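Local coordinates for protein putative TetR-family transcriptional regulator (Bordetella parapertussis 12822, PDB 3CCY) that probably represses transcription by binding regulatory DNA through a helix-turn-helix domain, as other TetR-family regulators do, at residues A[22-27]-A[106-111]; A[72-77]-A[131-136]; A[78-83]-A[92-97]. One frame throughout, in Å; residues are numbered along the deposited sequence. Where two conformers were deposited one is given.

Contact 1: residues A[22-27]-A[106-111]; sequences RAAAMF and RDRHVV
A24 and F27 of helix 15-29 face V111, R108 and D107 of helix 87-115. This is the joint between the two halves of the TetR fold. Helix 15-29 is the first helix of the N-terminal helix-turn-helix domain, and helix 87-115 belongs to the C-terminal regulatory domain. The segment axes come within 8.3 Å and their N-to-C directions differ by 55°. Packing is tight and apolar at the V111 end. V111 CG2 lies anti to its own carbonyl carbon and reaches F27 CB at 3.7 Å. The same methyl also touches the backbone oxygen of A24. F27 takes part through CB, while its ring turns away to meet Y32. L62 and L66 of helix 58-81 and A28 add to the cover around V111. In the middle, A24 is small, and its CB meets two neighbouring side chains, R108 CG at 4.0 Å and D107 CB at 4.1 Å. The other side is more polar and partly exposed, and only the carboxylate of D107 comes close there. R108 runs extended from CG to NE, and only its base meets A24. The charge of D107 is met outside the two segments, by a salt bridge from OD1 to R29 NH1. OD2 of D107 rests against A25, 3.5 Å from both CA and CB of that alanine.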
loop_
_atom_site.group_PDB
_atom_site.type_symbol
_atom_site.label_atom_id
_atom_site.label_comp_id
_atom_site.label_asym_id
_atom_site.label_seq_id
_atom_site.Cartn_x
_atom_site.Cartn_y
_atom_site.Cartn_z
ATOM N N ARG A 22 -17.736 0.695 -15.097
ATOM C CA ARG A 22 -16.956 1.652 -15.877
ATOM C C ARG A 22 -16.315 2.731 -14.985
ATOM O O ARG A 22 -15.167 3.130 -15.216
ATOM C CB ARG A 22 -17.812 2.257 -17.006
ATOM C CG ARG A 22 -17.153 2.181 -18.379
ATOM C CD ARG A 22 -17.553 0.925 -19.161
ATOM N NE ARG A 22 -18.540 1.225 -20.207
ATOM C CZ ARG A 22 -19.064 0.335 -21.053
ATOM N NH1 ARG A 22 -18.709 -0.946 -20.999
ATOM N NH2 ARG A 22 -19.951 0.729 -21.954
ATOM N N ALA A 23 -17.053 3.174 -13.962
ATOM C CA ALA A 23 -16.543 4.104 -12.945
ATOM C C ALA A 23 -15.387 3.517 -12.139
ATOM O O ALA A 23 -14.380 4.196 -11.898
ATOM C CB ALA A 23 -17.652 4.510 -12.002
ATOM N N ALA A 24 -15.548 2.269 -11.709
ATOM C CA ALA A 24 -14.495 1.564 -10.971
ATOM C C ALA A 24 -13.192 1.595 -11.760
ATOM O O ALA A 24 -12.142 1.924 -11.213
ATOM C CB ALA A 24 -14.918 0.139 -10.674
ATOM N N ALA A 25 -13.262 1.288 -13.053
ATOM C CA ALA A 25 -12.066 1.313 -13.894
ATOM C C ALA A 25 -11.381 2.693 -13.925
ATOM O O ALA A 25 -10.164 2.791 -13.786
ATOM C CB ALA A 25 -12.376 0.814 -15.299
HETATM N N MSE A 26 -12.156 3.761 -14.070
HETATM C CA MSE A 26 -11.563 5.097 -14.099
HETATM C C MSE A 26 -11.010 5.571 -12.755
HETATM O O MSE A 26 -9.902 6.114 -12.701
HETATM C CB MSE A 26 -12.540 6.104 -14.677
HETATM C CG MSE A 26 -12.537 6.081 -16.194
HETATM SE SE MSE A 26 -13.766 7.328 -16.987
HETATM C CE MSE A 26 -15.422 6.380 -16.583
ATOM N N PHE A 27 -11.769 5.352 -11.678
ATOM C CA PHE A 27 -11.325 5.700 -10.326
ATOM C C PHE A 27 -10.003 5.011 -9.972
ATOM O O PHE A 27 -9.224 5.527 -9.156
ATOM C CB PHE A 27 -12.371 5.306 -9.272
ATOM C CG PHE A 27 -13.677 6.076 -9.341
ATOM C CD1 PHE A 27 -13.798 7.252 -10.072
ATOM C CD2 PHE A 27 -14.775 5.627 -8.615
ATOM C CE1 PHE A 27 -15.006 7.948 -10.108
ATOM C CE2 PHE A 27 -15.982 6.313 -8.641
ATOM C CZ PHE A 27 -16.097 7.480 -9.392
ATOM N N ARG A 106 -10.157 -6.630 -9.553
ATOM C CA ARG A 106 -9.017 -5.734 -9.323
ATOM C C ARG A 106 -9.420 -4.254 -9.147
ATOM O O ARG A 106 -9.038 -3.603 -8.154
ATOM C CB ARG A 106 -7.978 -5.860 -10.445
ATOM C CG ARG A 106 -6.687 -5.104 -10.079
ATOM C CD ARG A 106 -5.590 -5.126 -11.150
ATOM N NE ARG A 106 -4.446 -4.360 -10.637
ATOM C CZ ARG A 106 -4.341 -3.038 -10.743
ATOM N NH1 ARG A 106 -5.274 -2.339 -11.382
ATOM N NH2 ARG A 106 -3.300 -2.407 -10.224
ATOM N N ASP A 107 -10.175 -3.730 -10.115
ATOM C CA ASP A 107 -10.612 -2.340 -10.078
ATOM C C ASP A 107 -11.314 -1.945 -8.780
ATOM O O ASP A 107 -10.951 -0.950 -8.165
ATOM C CB ASP A 107 -11.541 -2.041 -11.255
ATOM C CG ASP A 107 -10.815 -1.995 -12.571
ATOM O OD1 ASP A 107 -9.570 -1.833 -12.570
ATOM O OD2 ASP A 107 -11.495 -2.125 -13.612
ATOM N N ARG A 108 -12.361 -2.688 -8.413
ATOM C CA ARG A 108 -13.124 -2.398 -7.187
ATOM C C ARG A 108 -12.233 -2.594 -5.948
ATOM O O ARG A 108 -12.342 -1.855 -4.983
ATOM C CB ARG A 108 -14.408 -3.250 -7.105
ATOM C CG ARG A 108 -15.611 -2.769 -7.993
ATOM C CD ARG A 108 -16.782 -3.738 -7.824
ATOM N NE ARG A 108 -17.922 -3.572 -8.745
ATOM C CZ ARG A 108 -17.907 -3.841 -10.057
ATOM N NH1 ARG A 108 -19.000 -3.671 -10.787
ATOM N NH2 ARG A 108 -16.803 -4.255 -10.657
ATOM N N HIS A 109 -11.321 -3.565 -6.012
ATOM C CA HIS A 109 -10.320 -3.808 -4.949
ATOM C C HIS A 109 -9.399 -2.590 -4.766
ATOM O O HIS A 109 -9.292 -2.013 -3.680
ATOM C CB HIS A 109 -9.508 -5.048 -5.335
ATOM C CG HIS A 109 -8.813 -5.732 -4.197
ATOM N ND1 HIS A 109 -7.514 -5.433 -3.828
ATOM C CD2 HIS A 109 -9.219 -6.740 -3.382
ATOM C CE1 HIS A 109 -7.158 -6.222 -2.825
ATOM N NE2 HIS A 109 -8.170 -7.031 -2.540
ATOM N N VAL A 110 -8.740 -2.178 -5.845
ATOM C CA VAL A 110 -7.903 -0.977 -5.818
ATOM C C VAL A 110 -8.688 0.215 -5.237
ATOM O O VAL A 110 -8.185 0.914 -4.345
ATOM C CB VAL A 110 -7.322 -0.625 -7.224
ATOM C CG1 VAL A 110 -6.567 0.713 -7.196
ATOM C CG2 VAL A 110 -6.426 -1.737 -7.735
ATOM N N VAL A 111 -9.925 0.418 -5.713
ATOM C CA VAL A 111 -10.768 1.539 -5.241
ATOM C C VAL A 111 -11.036 1.464 -3.707
ATOM O O VAL A 111 -11.017 2.504 -3.030
ATOM C CB VAL A 111 -12.073 1.717 -6.106
ATOM C CG1 VAL A 111 -12.994 2.762 -5.512
ATOM C CG2 VAL A 111 -11.736 2.150 -7.531
#

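Contact 2: residues A[72-77]-A[131-136]; sequences SLLERC and QRELIA
The flat group here is the carboxylate of E133, and L74 CD1 stands over one face of it, nearer OE1 than OE2. L74 CD1 is 4.1 Å from E133 OE1. R78 NH1 forms a long, weak ion pair with the same OE1. The L74 and E133 side chains cross at about a right angle, and L74 CD2 packs on E133 CB at 3.7 Å. That methyl also lies against the backbone N of L134. L134 fills the buried side. Its CG is anti to the backbone N (chi1 -175°), and its CD1 touches two residues of helix 58-81. L73 CG is 3.9 Å from L134 CD1. In one of two conformers of C77, SG is 3.6 Å from L134 CD1. The second methyl of L134, CD2, meets L73 CD2. F98 and I101 of helix 87-115 close over L73, and Y137 covers both L74 and C77. The contact therefore lies in the helical core of the C-terminal domain, where segments 72-77 and 131-136 run side by side, their N-to-C directions 26° apart. E133 is partly exposed and its ion pair is weak, so the contact probably depends mainly on leucine methyl packing.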
loop_
_atom_site.group_PDB
_atom_site.type_symbol
_atom_site.label_atom_id
_atom_site.label_comp_id
_atom_site.label_asym_id
_atom_site.label_seq_id
_atom_site.Cartn_x
_atom_site.Cartn_y
_atom_site.Cartn_z
ATOM N N SER A 72 -19.359 -8.084 0.183
ATOM C CA SER A 72 -19.044 -9.374 -0.453
ATOM C C SER A 72 -17.847 -10.070 0.203
ATOM O O SER A 72 -17.884 -11.281 0.484
ATOM C CB SER A 72 -18.772 -9.165 -1.933
ATOM O OG SER A 72 -19.161 -10.297 -2.677
ATOM N N LEU A 73 -16.787 -9.302 0.446
ATOM C CA LEU A 73 -15.591 -9.823 1.047
ATOM C C LEU A 73 -15.908 -10.394 2.451
ATOM O O LEU A 73 -15.452 -11.487 2.810
ATOM C CB LEU A 73 -14.556 -8.701 1.119
ATOM C CG LEU A 73 -13.070 -8.984 1.224
ATOM C CD1 LEU A 73 -12.623 -10.268 0.518
ATOM C CD2 LEU A 73 -12.296 -7.752 0.692
ATOM N N LEU A 74 -16.687 -9.642 3.233
ATOM C CA LEU A 74 -17.098 -10.075 4.566
ATOM C C LEU A 74 -17.905 -11.370 4.545
ATOM O O LEU A 74 -17.649 -12.253 5.344
ATOM C CB LEU A 74 -17.883 -8.964 5.302
ATOM C CG LEU A 74 -17.018 -7.804 5.855
ATOM C CD1 LEU A 74 -17.918 -6.662 6.327
ATOM C CD2 LEU A 74 -16.086 -8.232 7.013
ATOM N N GLU A 75 -18.859 -11.492 3.628
ATOM C CA GLU A 75 -19.680 -12.692 3.576
ATOM C C GLU A 75 -18.821 -13.879 3.183
ATOM O O GLU A 75 -18.907 -14.921 3.815
ATOM C CB GLU A 75 -20.863 -12.566 2.619
ATOM C CG GLU A 75 -22.173 -13.276 3.076
ATOM C CD GLU A 75 -22.095 -14.160 4.381
ATOM O OE1 GLU A 75 -21.732 -15.370 4.280
ATOM O OE2 GLU A 75 -22.461 -13.648 5.495
ATOM N N ARG A 76 -17.951 -13.706 2.189
ATOM C CA ARG A 76 -17.144 -14.826 1.739
ATOM C C ARG A 76 -16.145 -15.291 2.782
ATOM O O ARG A 76 -15.920 -16.493 2.908
ATOM C CB ARG A 76 -16.580 -14.567 0.350
ATOM C CG ARG A 76 -17.760 -14.475 -0.649
ATOM C CD ARG A 76 -17.371 -14.095 -2.036
ATOM N NE ARG A 76 -16.588 -15.148 -2.667
ATOM C CZ ARG A 76 -15.820 -14.962 -3.731
ATOM N NH1 ARG A 76 -15.764 -13.766 -4.297
ATOM N NH2 ARG A 76 -15.097 -15.967 -4.203
ATOM N N CYS A 77 -15.592 -14.344 3.544
ATOM C CA CYS A 77 -14.738 -14.635 4.704
ATOM C C CYS A 77 -15.458 -15.492 5.735
ATOM O O CYS A 77 -14.878 -16.407 6.324
ATOM C CB CYS A 77 -14.325 -13.344 5.412
ATOM S SG CYS A 77 -12.897 -12.539 4.768
ATOM N N GLN A 131 -14.214 -2.485 7.250
ATOM C CA GLN A 131 -12.812 -2.815 7.063
ATOM C C GLN A 131 -12.212 -3.339 8.371
ATOM O O GLN A 131 -11.376 -4.216 8.366
ATOM C CB GLN A 131 -12.038 -1.576 6.582
ATOM C CG GLN A 131 -11.994 -1.425 5.056
ATOM C CD GLN A 131 -11.234 -0.173 4.616
ATOM O OE1 GLN A 131 -11.289 0.858 5.280
ATOM N NE2 GLN A 131 -10.521 -0.266 3.506
ATOM N N ARG A 132 -12.648 -2.785 9.492
ATOM C CA ARG A 132 -12.186 -3.251 10.798
ATOM C C ARG A 132 -12.667 -4.686 11.105
ATOM O O ARG A 132 -11.924 -5.487 11.681
ATOM C CB ARG A 132 -12.652 -2.292 11.875
ATOM C CG ARG A 132 -11.760 -1.073 12.029
ATOM C CD ARG A 132 -12.403 -0.114 13.000
ATOM N NE ARG A 132 -11.723 1.177 13.062
ATOM C CZ ARG A 132 -12.348 2.336 13.276
ATOM N NH1 ARG A 132 -13.677 2.367 13.410
ATOM N NH2 ARG A 132 -11.649 3.467 13.332
ATOM N N GLU A 133 -13.901 -5.004 10.708
ATOM C CA GLU A 133 -14.428 -6.369 10.794
ATOM C C GLU A 133 -13.551 -7.384 10.069
ATOM O O GLU A 133 -13.278 -8.455 10.584
ATOM C CB GLU A 133 -15.854 -6.437 10.215
ATOM C CG GLU A 133 -16.855 -5.640 11.000
ATOM C CD GLU A 133 -18.281 -5.814 10.479
ATOM O OE1 GLU A 133 -18.738 -6.965 10.353
ATOM O OE2 GLU A 133 -18.940 -4.804 10.184
ATOM N N LEU A 134 -13.150 -7.028 8.850
ATOM C CA LEU A 134 -12.349 -7.839 7.987
ATOM C C LEU A 134 -10.969 -8.077 8.572
ATOM O O LEU A 134 -10.508 -9.213 8.624
ATOM C CB LEU A 134 -12.189 -7.123 6.665
ATOM C CG LEU A 134 -11.471 -7.889 5.566
ATOM C CD1 LEU A 134 -12.363 -8.994 5.033
ATOM C CD2 LEU A 134 -11.092 -6.867 4.465
ATOM N N ILE A 135 -10.329 -6.996 9.000
ATOM C CA ILE A 135 -9.087 -7.072 9.739
ATOM C C ILE A 135 -9.212 -8.003 10.973
ATOM O O ILE A 135 -8.322 -8.831 11.230
ATOM C CB ILE A 135 -8.644 -5.653 10.133
ATOM C CG1 ILE A 135 -8.327 -4.858 8.861
ATOM C CG2 ILE A 135 -7.440 -5.667 11.131
ATOM C CD1 ILE A 135 -7.943 -3.452 9.081
ATOM N N ALA A 136 -10.315 -7.857 11.713
ATOM C CA ALA A 136 -10.567 -8.650 12.926
ATOM C C ALA A 136 -10.588 -10.148 12.583
ATOM O O ALA A 136 -10.003 -10.968 13.300
ATOM C CB ALA A 136 -11.874 -8.228 13.612
#

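Contact 3: residues A[78-83]-A[92-97]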
loop_
_atom_site.group_PDB
_atom_site.type_symbol
_atom_site.label_atom_id
_atom_site.label_comp_id
_atom_site.label_asym_id
_atom_site.label_seq_id
_atom_site.Cartn_x
_atom_site.Cartn_y
_atom_site.Cartn_z
ATOM N N ARG A 78 -16.695 -15.133 6.020
ATOM C CA ARG A 78 -17.488 -15.883 6.973
ATOM C C ARG A 78 -17.678 -17.325 6.519
ATOM O O ARG A 78 -17.525 -18.243 7.332
ATOM C CB ARG A 78 -18.854 -15.220 7.213
ATOM C CG ARG A 78 -18.745 -13.970 8.051
ATOM C CD ARG A 78 -20.130 -13.298 8.282
ATOM N NE ARG A 78 -19.873 -11.864 8.484
ATOM C CZ ARG A 78 -20.347 -10.899 7.694
ATOM N NH1 ARG A 78 -20.052 -9.629 7.974
ATOM N NH2 ARG A 78 -21.146 -11.195 6.652
ATOM N N GLN A 79 -18.007 -17.530 5.245
ATOM C CA GLN A 79 -18.168 -18.896 4.716
ATOM C C GLN A 79 -16.880 -19.698 4.892
ATOM O O GLN A 79 -16.928 -20.869 5.218
ATOM C CB GLN A 79 -18.550 -18.917 3.239
ATOM C CG GLN A 79 -19.797 -18.182 2.835
ATOM C CD GLN A 79 -19.850 -17.965 1.302
ATOM O OE1 GLN A 79 -19.769 -18.923 0.514
ATOM N NE2 GLN A 79 -19.984 -16.697 0.883
ATOM N N VAL A 80 -15.732 -19.072 4.651
ATOM C CA VAL A 80 -14.453 -19.705 4.907
ATOM C C VAL A 80 -14.291 -20.034 6.395
ATOM O O VAL A 80 -13.933 -21.168 6.744
ATOM C CB VAL A 80 -13.277 -18.839 4.390
ATOM C CG1 VAL A 80 -11.941 -19.366 4.873
ATOM C CG2 VAL A 80 -13.259 -18.816 2.854
ATOM N N LEU A 81 -14.560 -19.050 7.252
ATOM C CA LEU A 81 -14.425 -19.235 8.685
ATOM C C LEU A 81 -15.288 -20.384 9.134
ATOM O O LEU A 81 -14.780 -21.275 9.799
ATOM C CB LEU A 81 -14.756 -17.962 9.498
ATOM C CG LEU A 81 -13.703 -16.864 9.505
ATOM C CD1 LEU A 81 -14.154 -15.768 10.456
ATOM C CD2 LEU A 81 -12.334 -17.406 9.910
ATOM N N TYR A 82 -16.556 -20.398 8.722
ATOM C CA TYR A 82 -17.482 -21.464 9.120
ATOM C C TYR A 82 -17.254 -22.815 8.427
ATOM O O TYR A 82 -17.984 -23.758 8.702
ATOM C CB TYR A 82 -18.960 -21.038 8.955
ATOM C CG TYR A 82 -19.313 -19.779 9.691
ATOM C CD1 TYR A 82 -18.545 -19.354 10.762
ATOM C CD2 TYR A 82 -20.444 -19.029 9.349
ATOM C CE1 TYR A 82 -18.844 -18.209 11.452
ATOM C CE2 TYR A 82 -20.759 -17.858 10.052
ATOM C CZ TYR A 82 -19.947 -17.463 11.107
ATOM O OH TYR A 82 -20.192 -16.321 11.841
ATOM N N GLY A 83 -16.247 -22.906 7.552
ATOM C CA GLY A 83 -15.969 -24.134 6.814
ATOM C C GLY A 83 -15.007 -25.088 7.504
ATOM O O GLY A 83 -15.431 -26.056 8.142
ATOM N N LEU A 92 -4.976 -20.025 5.503
ATOM C CA LEU A 92 -4.534 -20.111 4.094
ATOM C C LEU A 92 -5.737 -19.868 3.141
ATOM O O LEU A 92 -5.589 -19.186 2.140
ATOM C CB LEU A 92 -3.892 -21.493 3.798
ATOM C CG LEU A 92 -3.569 -21.755 2.320
ATOM C CD1 LEU A 92 -2.604 -20.712 1.773
ATOM C CD2 LEU A 92 -3.066 -23.203 2.042
ATOM N N GLN A 93 -6.911 -20.409 3.482
ATOM C CA GLN A 93 -8.110 -20.172 2.676
ATOM C C GLN A 93 -8.540 -18.694 2.644
ATOM O O GLN A 93 -8.987 -18.175 1.613
ATOM C CB GLN A 93 -9.260 -21.108 3.087
ATOM C CG GLN A 93 -9.088 -22.549 2.601
ATOM C CD GLN A 93 -10.167 -23.504 3.126
ATOM O OE1 GLN A 93 -10.348 -24.610 2.586
ATOM N NE2 GLN A 93 -10.893 -23.089 4.159
ATOM N N ILE A 94 -8.409 -18.002 3.772
ATOM C CA ILE A 94 -8.668 -16.578 3.798
ATOM C C ILE A 94 -7.710 -15.820 2.876
ATOM O O ILE A 94 -8.127 -14.948 2.124
ATOM C CB ILE A 94 -8.536 -15.984 5.252
ATOM C CG1 ILE A 94 -9.687 -16.458 6.124
ATOM C CG2 ILE A 94 -8.367 -14.423 5.200
ATOM C CD1 ILE A 94 -9.432 -16.187 7.635
ATOM N N VAL A 95 -6.422 -16.139 2.916
ATOM C CA VAL A 95 -5.492 -15.400 2.056
ATOM C C VAL A 95 -5.795 -15.685 0.545
ATOM O O VAL A 95 -5.735 -14.795 -0.282
ATOM C CB VAL A 95 -4.016 -15.753 2.385
ATOM C CG1 VAL A 95 -3.024 -14.969 1.452
ATOM C CG2 VAL A 95 -3.739 -15.462 3.876
ATOM N N LYS A 96 -6.101 -16.935 0.227
ATOM C CA LYS A 96 -6.426 -17.347 -1.153
ATOM C C LYS A 96 -7.680 -16.602 -1.599
ATOM O O LYS A 96 -7.764 -16.166 -2.739
ATOM C CB LYS A 96 -6.710 -18.835 -1.200
ATOM C CG LYS A 96 -5.488 -19.717 -1.218
ATOM C CD LYS A 96 -5.867 -21.208 -1.445
ATOM C CE LYS A 96 -4.516 -21.971 -1.515
ATOM N NZ LYS A 96 -4.684 -23.356 -1.862
ATOM N N LEU A 97 -8.640 -16.434 -0.688
ATOM C CA LEU A 97 -9.859 -15.654 -1.010
ATOM C C LEU A 97 -9.534 -14.201 -1.390
ATOM O O LEU A 97 -10.042 -13.686 -2.403
ATOM C CB LEU A 97 -10.862 -15.685 0.151
ATOM C CG LEU A 97 -12.024 -14.702 0.129
ATOM C CD1 LEU A 97 -12.977 -15.140 -0.982
ATOM C CD2 LEU A 97 -12.743 -14.661 1.496
HETATM O O HOH W 1 -13.048 -23.312 5.270
#
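V80 points toward helix 87-115, and its two methyls take different partners. CG1 is anti to the backbone N (chi1 170°) and meets Q93 and I94. Q93 CB is 3.7 Å from V80 CG1, and I94 CG1 is 3.9 Å from it. V80 and each of these two side chains cross obliquely. The other methyl, CG2, faces L97 more loosely, with L97 CD2 at 4.4 Å. L81 leaves its helix at a different angle, but its end swings in. L81 CD2 meets I94 CD1 at 3.9 Å, so I94 is touched near its base by V80 and at its tip by L81. V138 and A141 of helix 122-145 pack on I94, and Y137 of the same helix packs on L81. The contact joins the last turn of helix 58-81 to the early part of helix 87-115. These two helices follow each other in the chain and form an α-helical hairpin in the C-terminal domain. Q93 is partly exposed. Its side chain extends beyond CG, and its NE2 comes 3.9 Å from V80 CG1. A water donates to V80 O at 2.7 Å. It also lies near Q93 NE2, but that distance is too short to trust. The chemistry implies a hairpin end held by aliphatic packing, with polar groups and water beside it.

In the fold
Contacts 2 and 3 are neighbours on helix 58-81, with centres about 10 Å apart. They touch directly: L97 CD2 packs 3.5 Å from C77 N. Together they tie helices 58-81, 87-115 and 122-145 into one bundle. Contact 1 lies apart, with its centre about 19 Å from that of contact 2 and about 24 Å from that of contact 3. Contacts 1 and 3 share helix 87-115 and lie on opposite sides of the chain's centre. That helix thus links the bundle to helix 15-29, next to the predicted helix-turn-helix at 36-55. In TetR relatives, ligand signals pass between these two domains, so contact 1 may matter for that coupling.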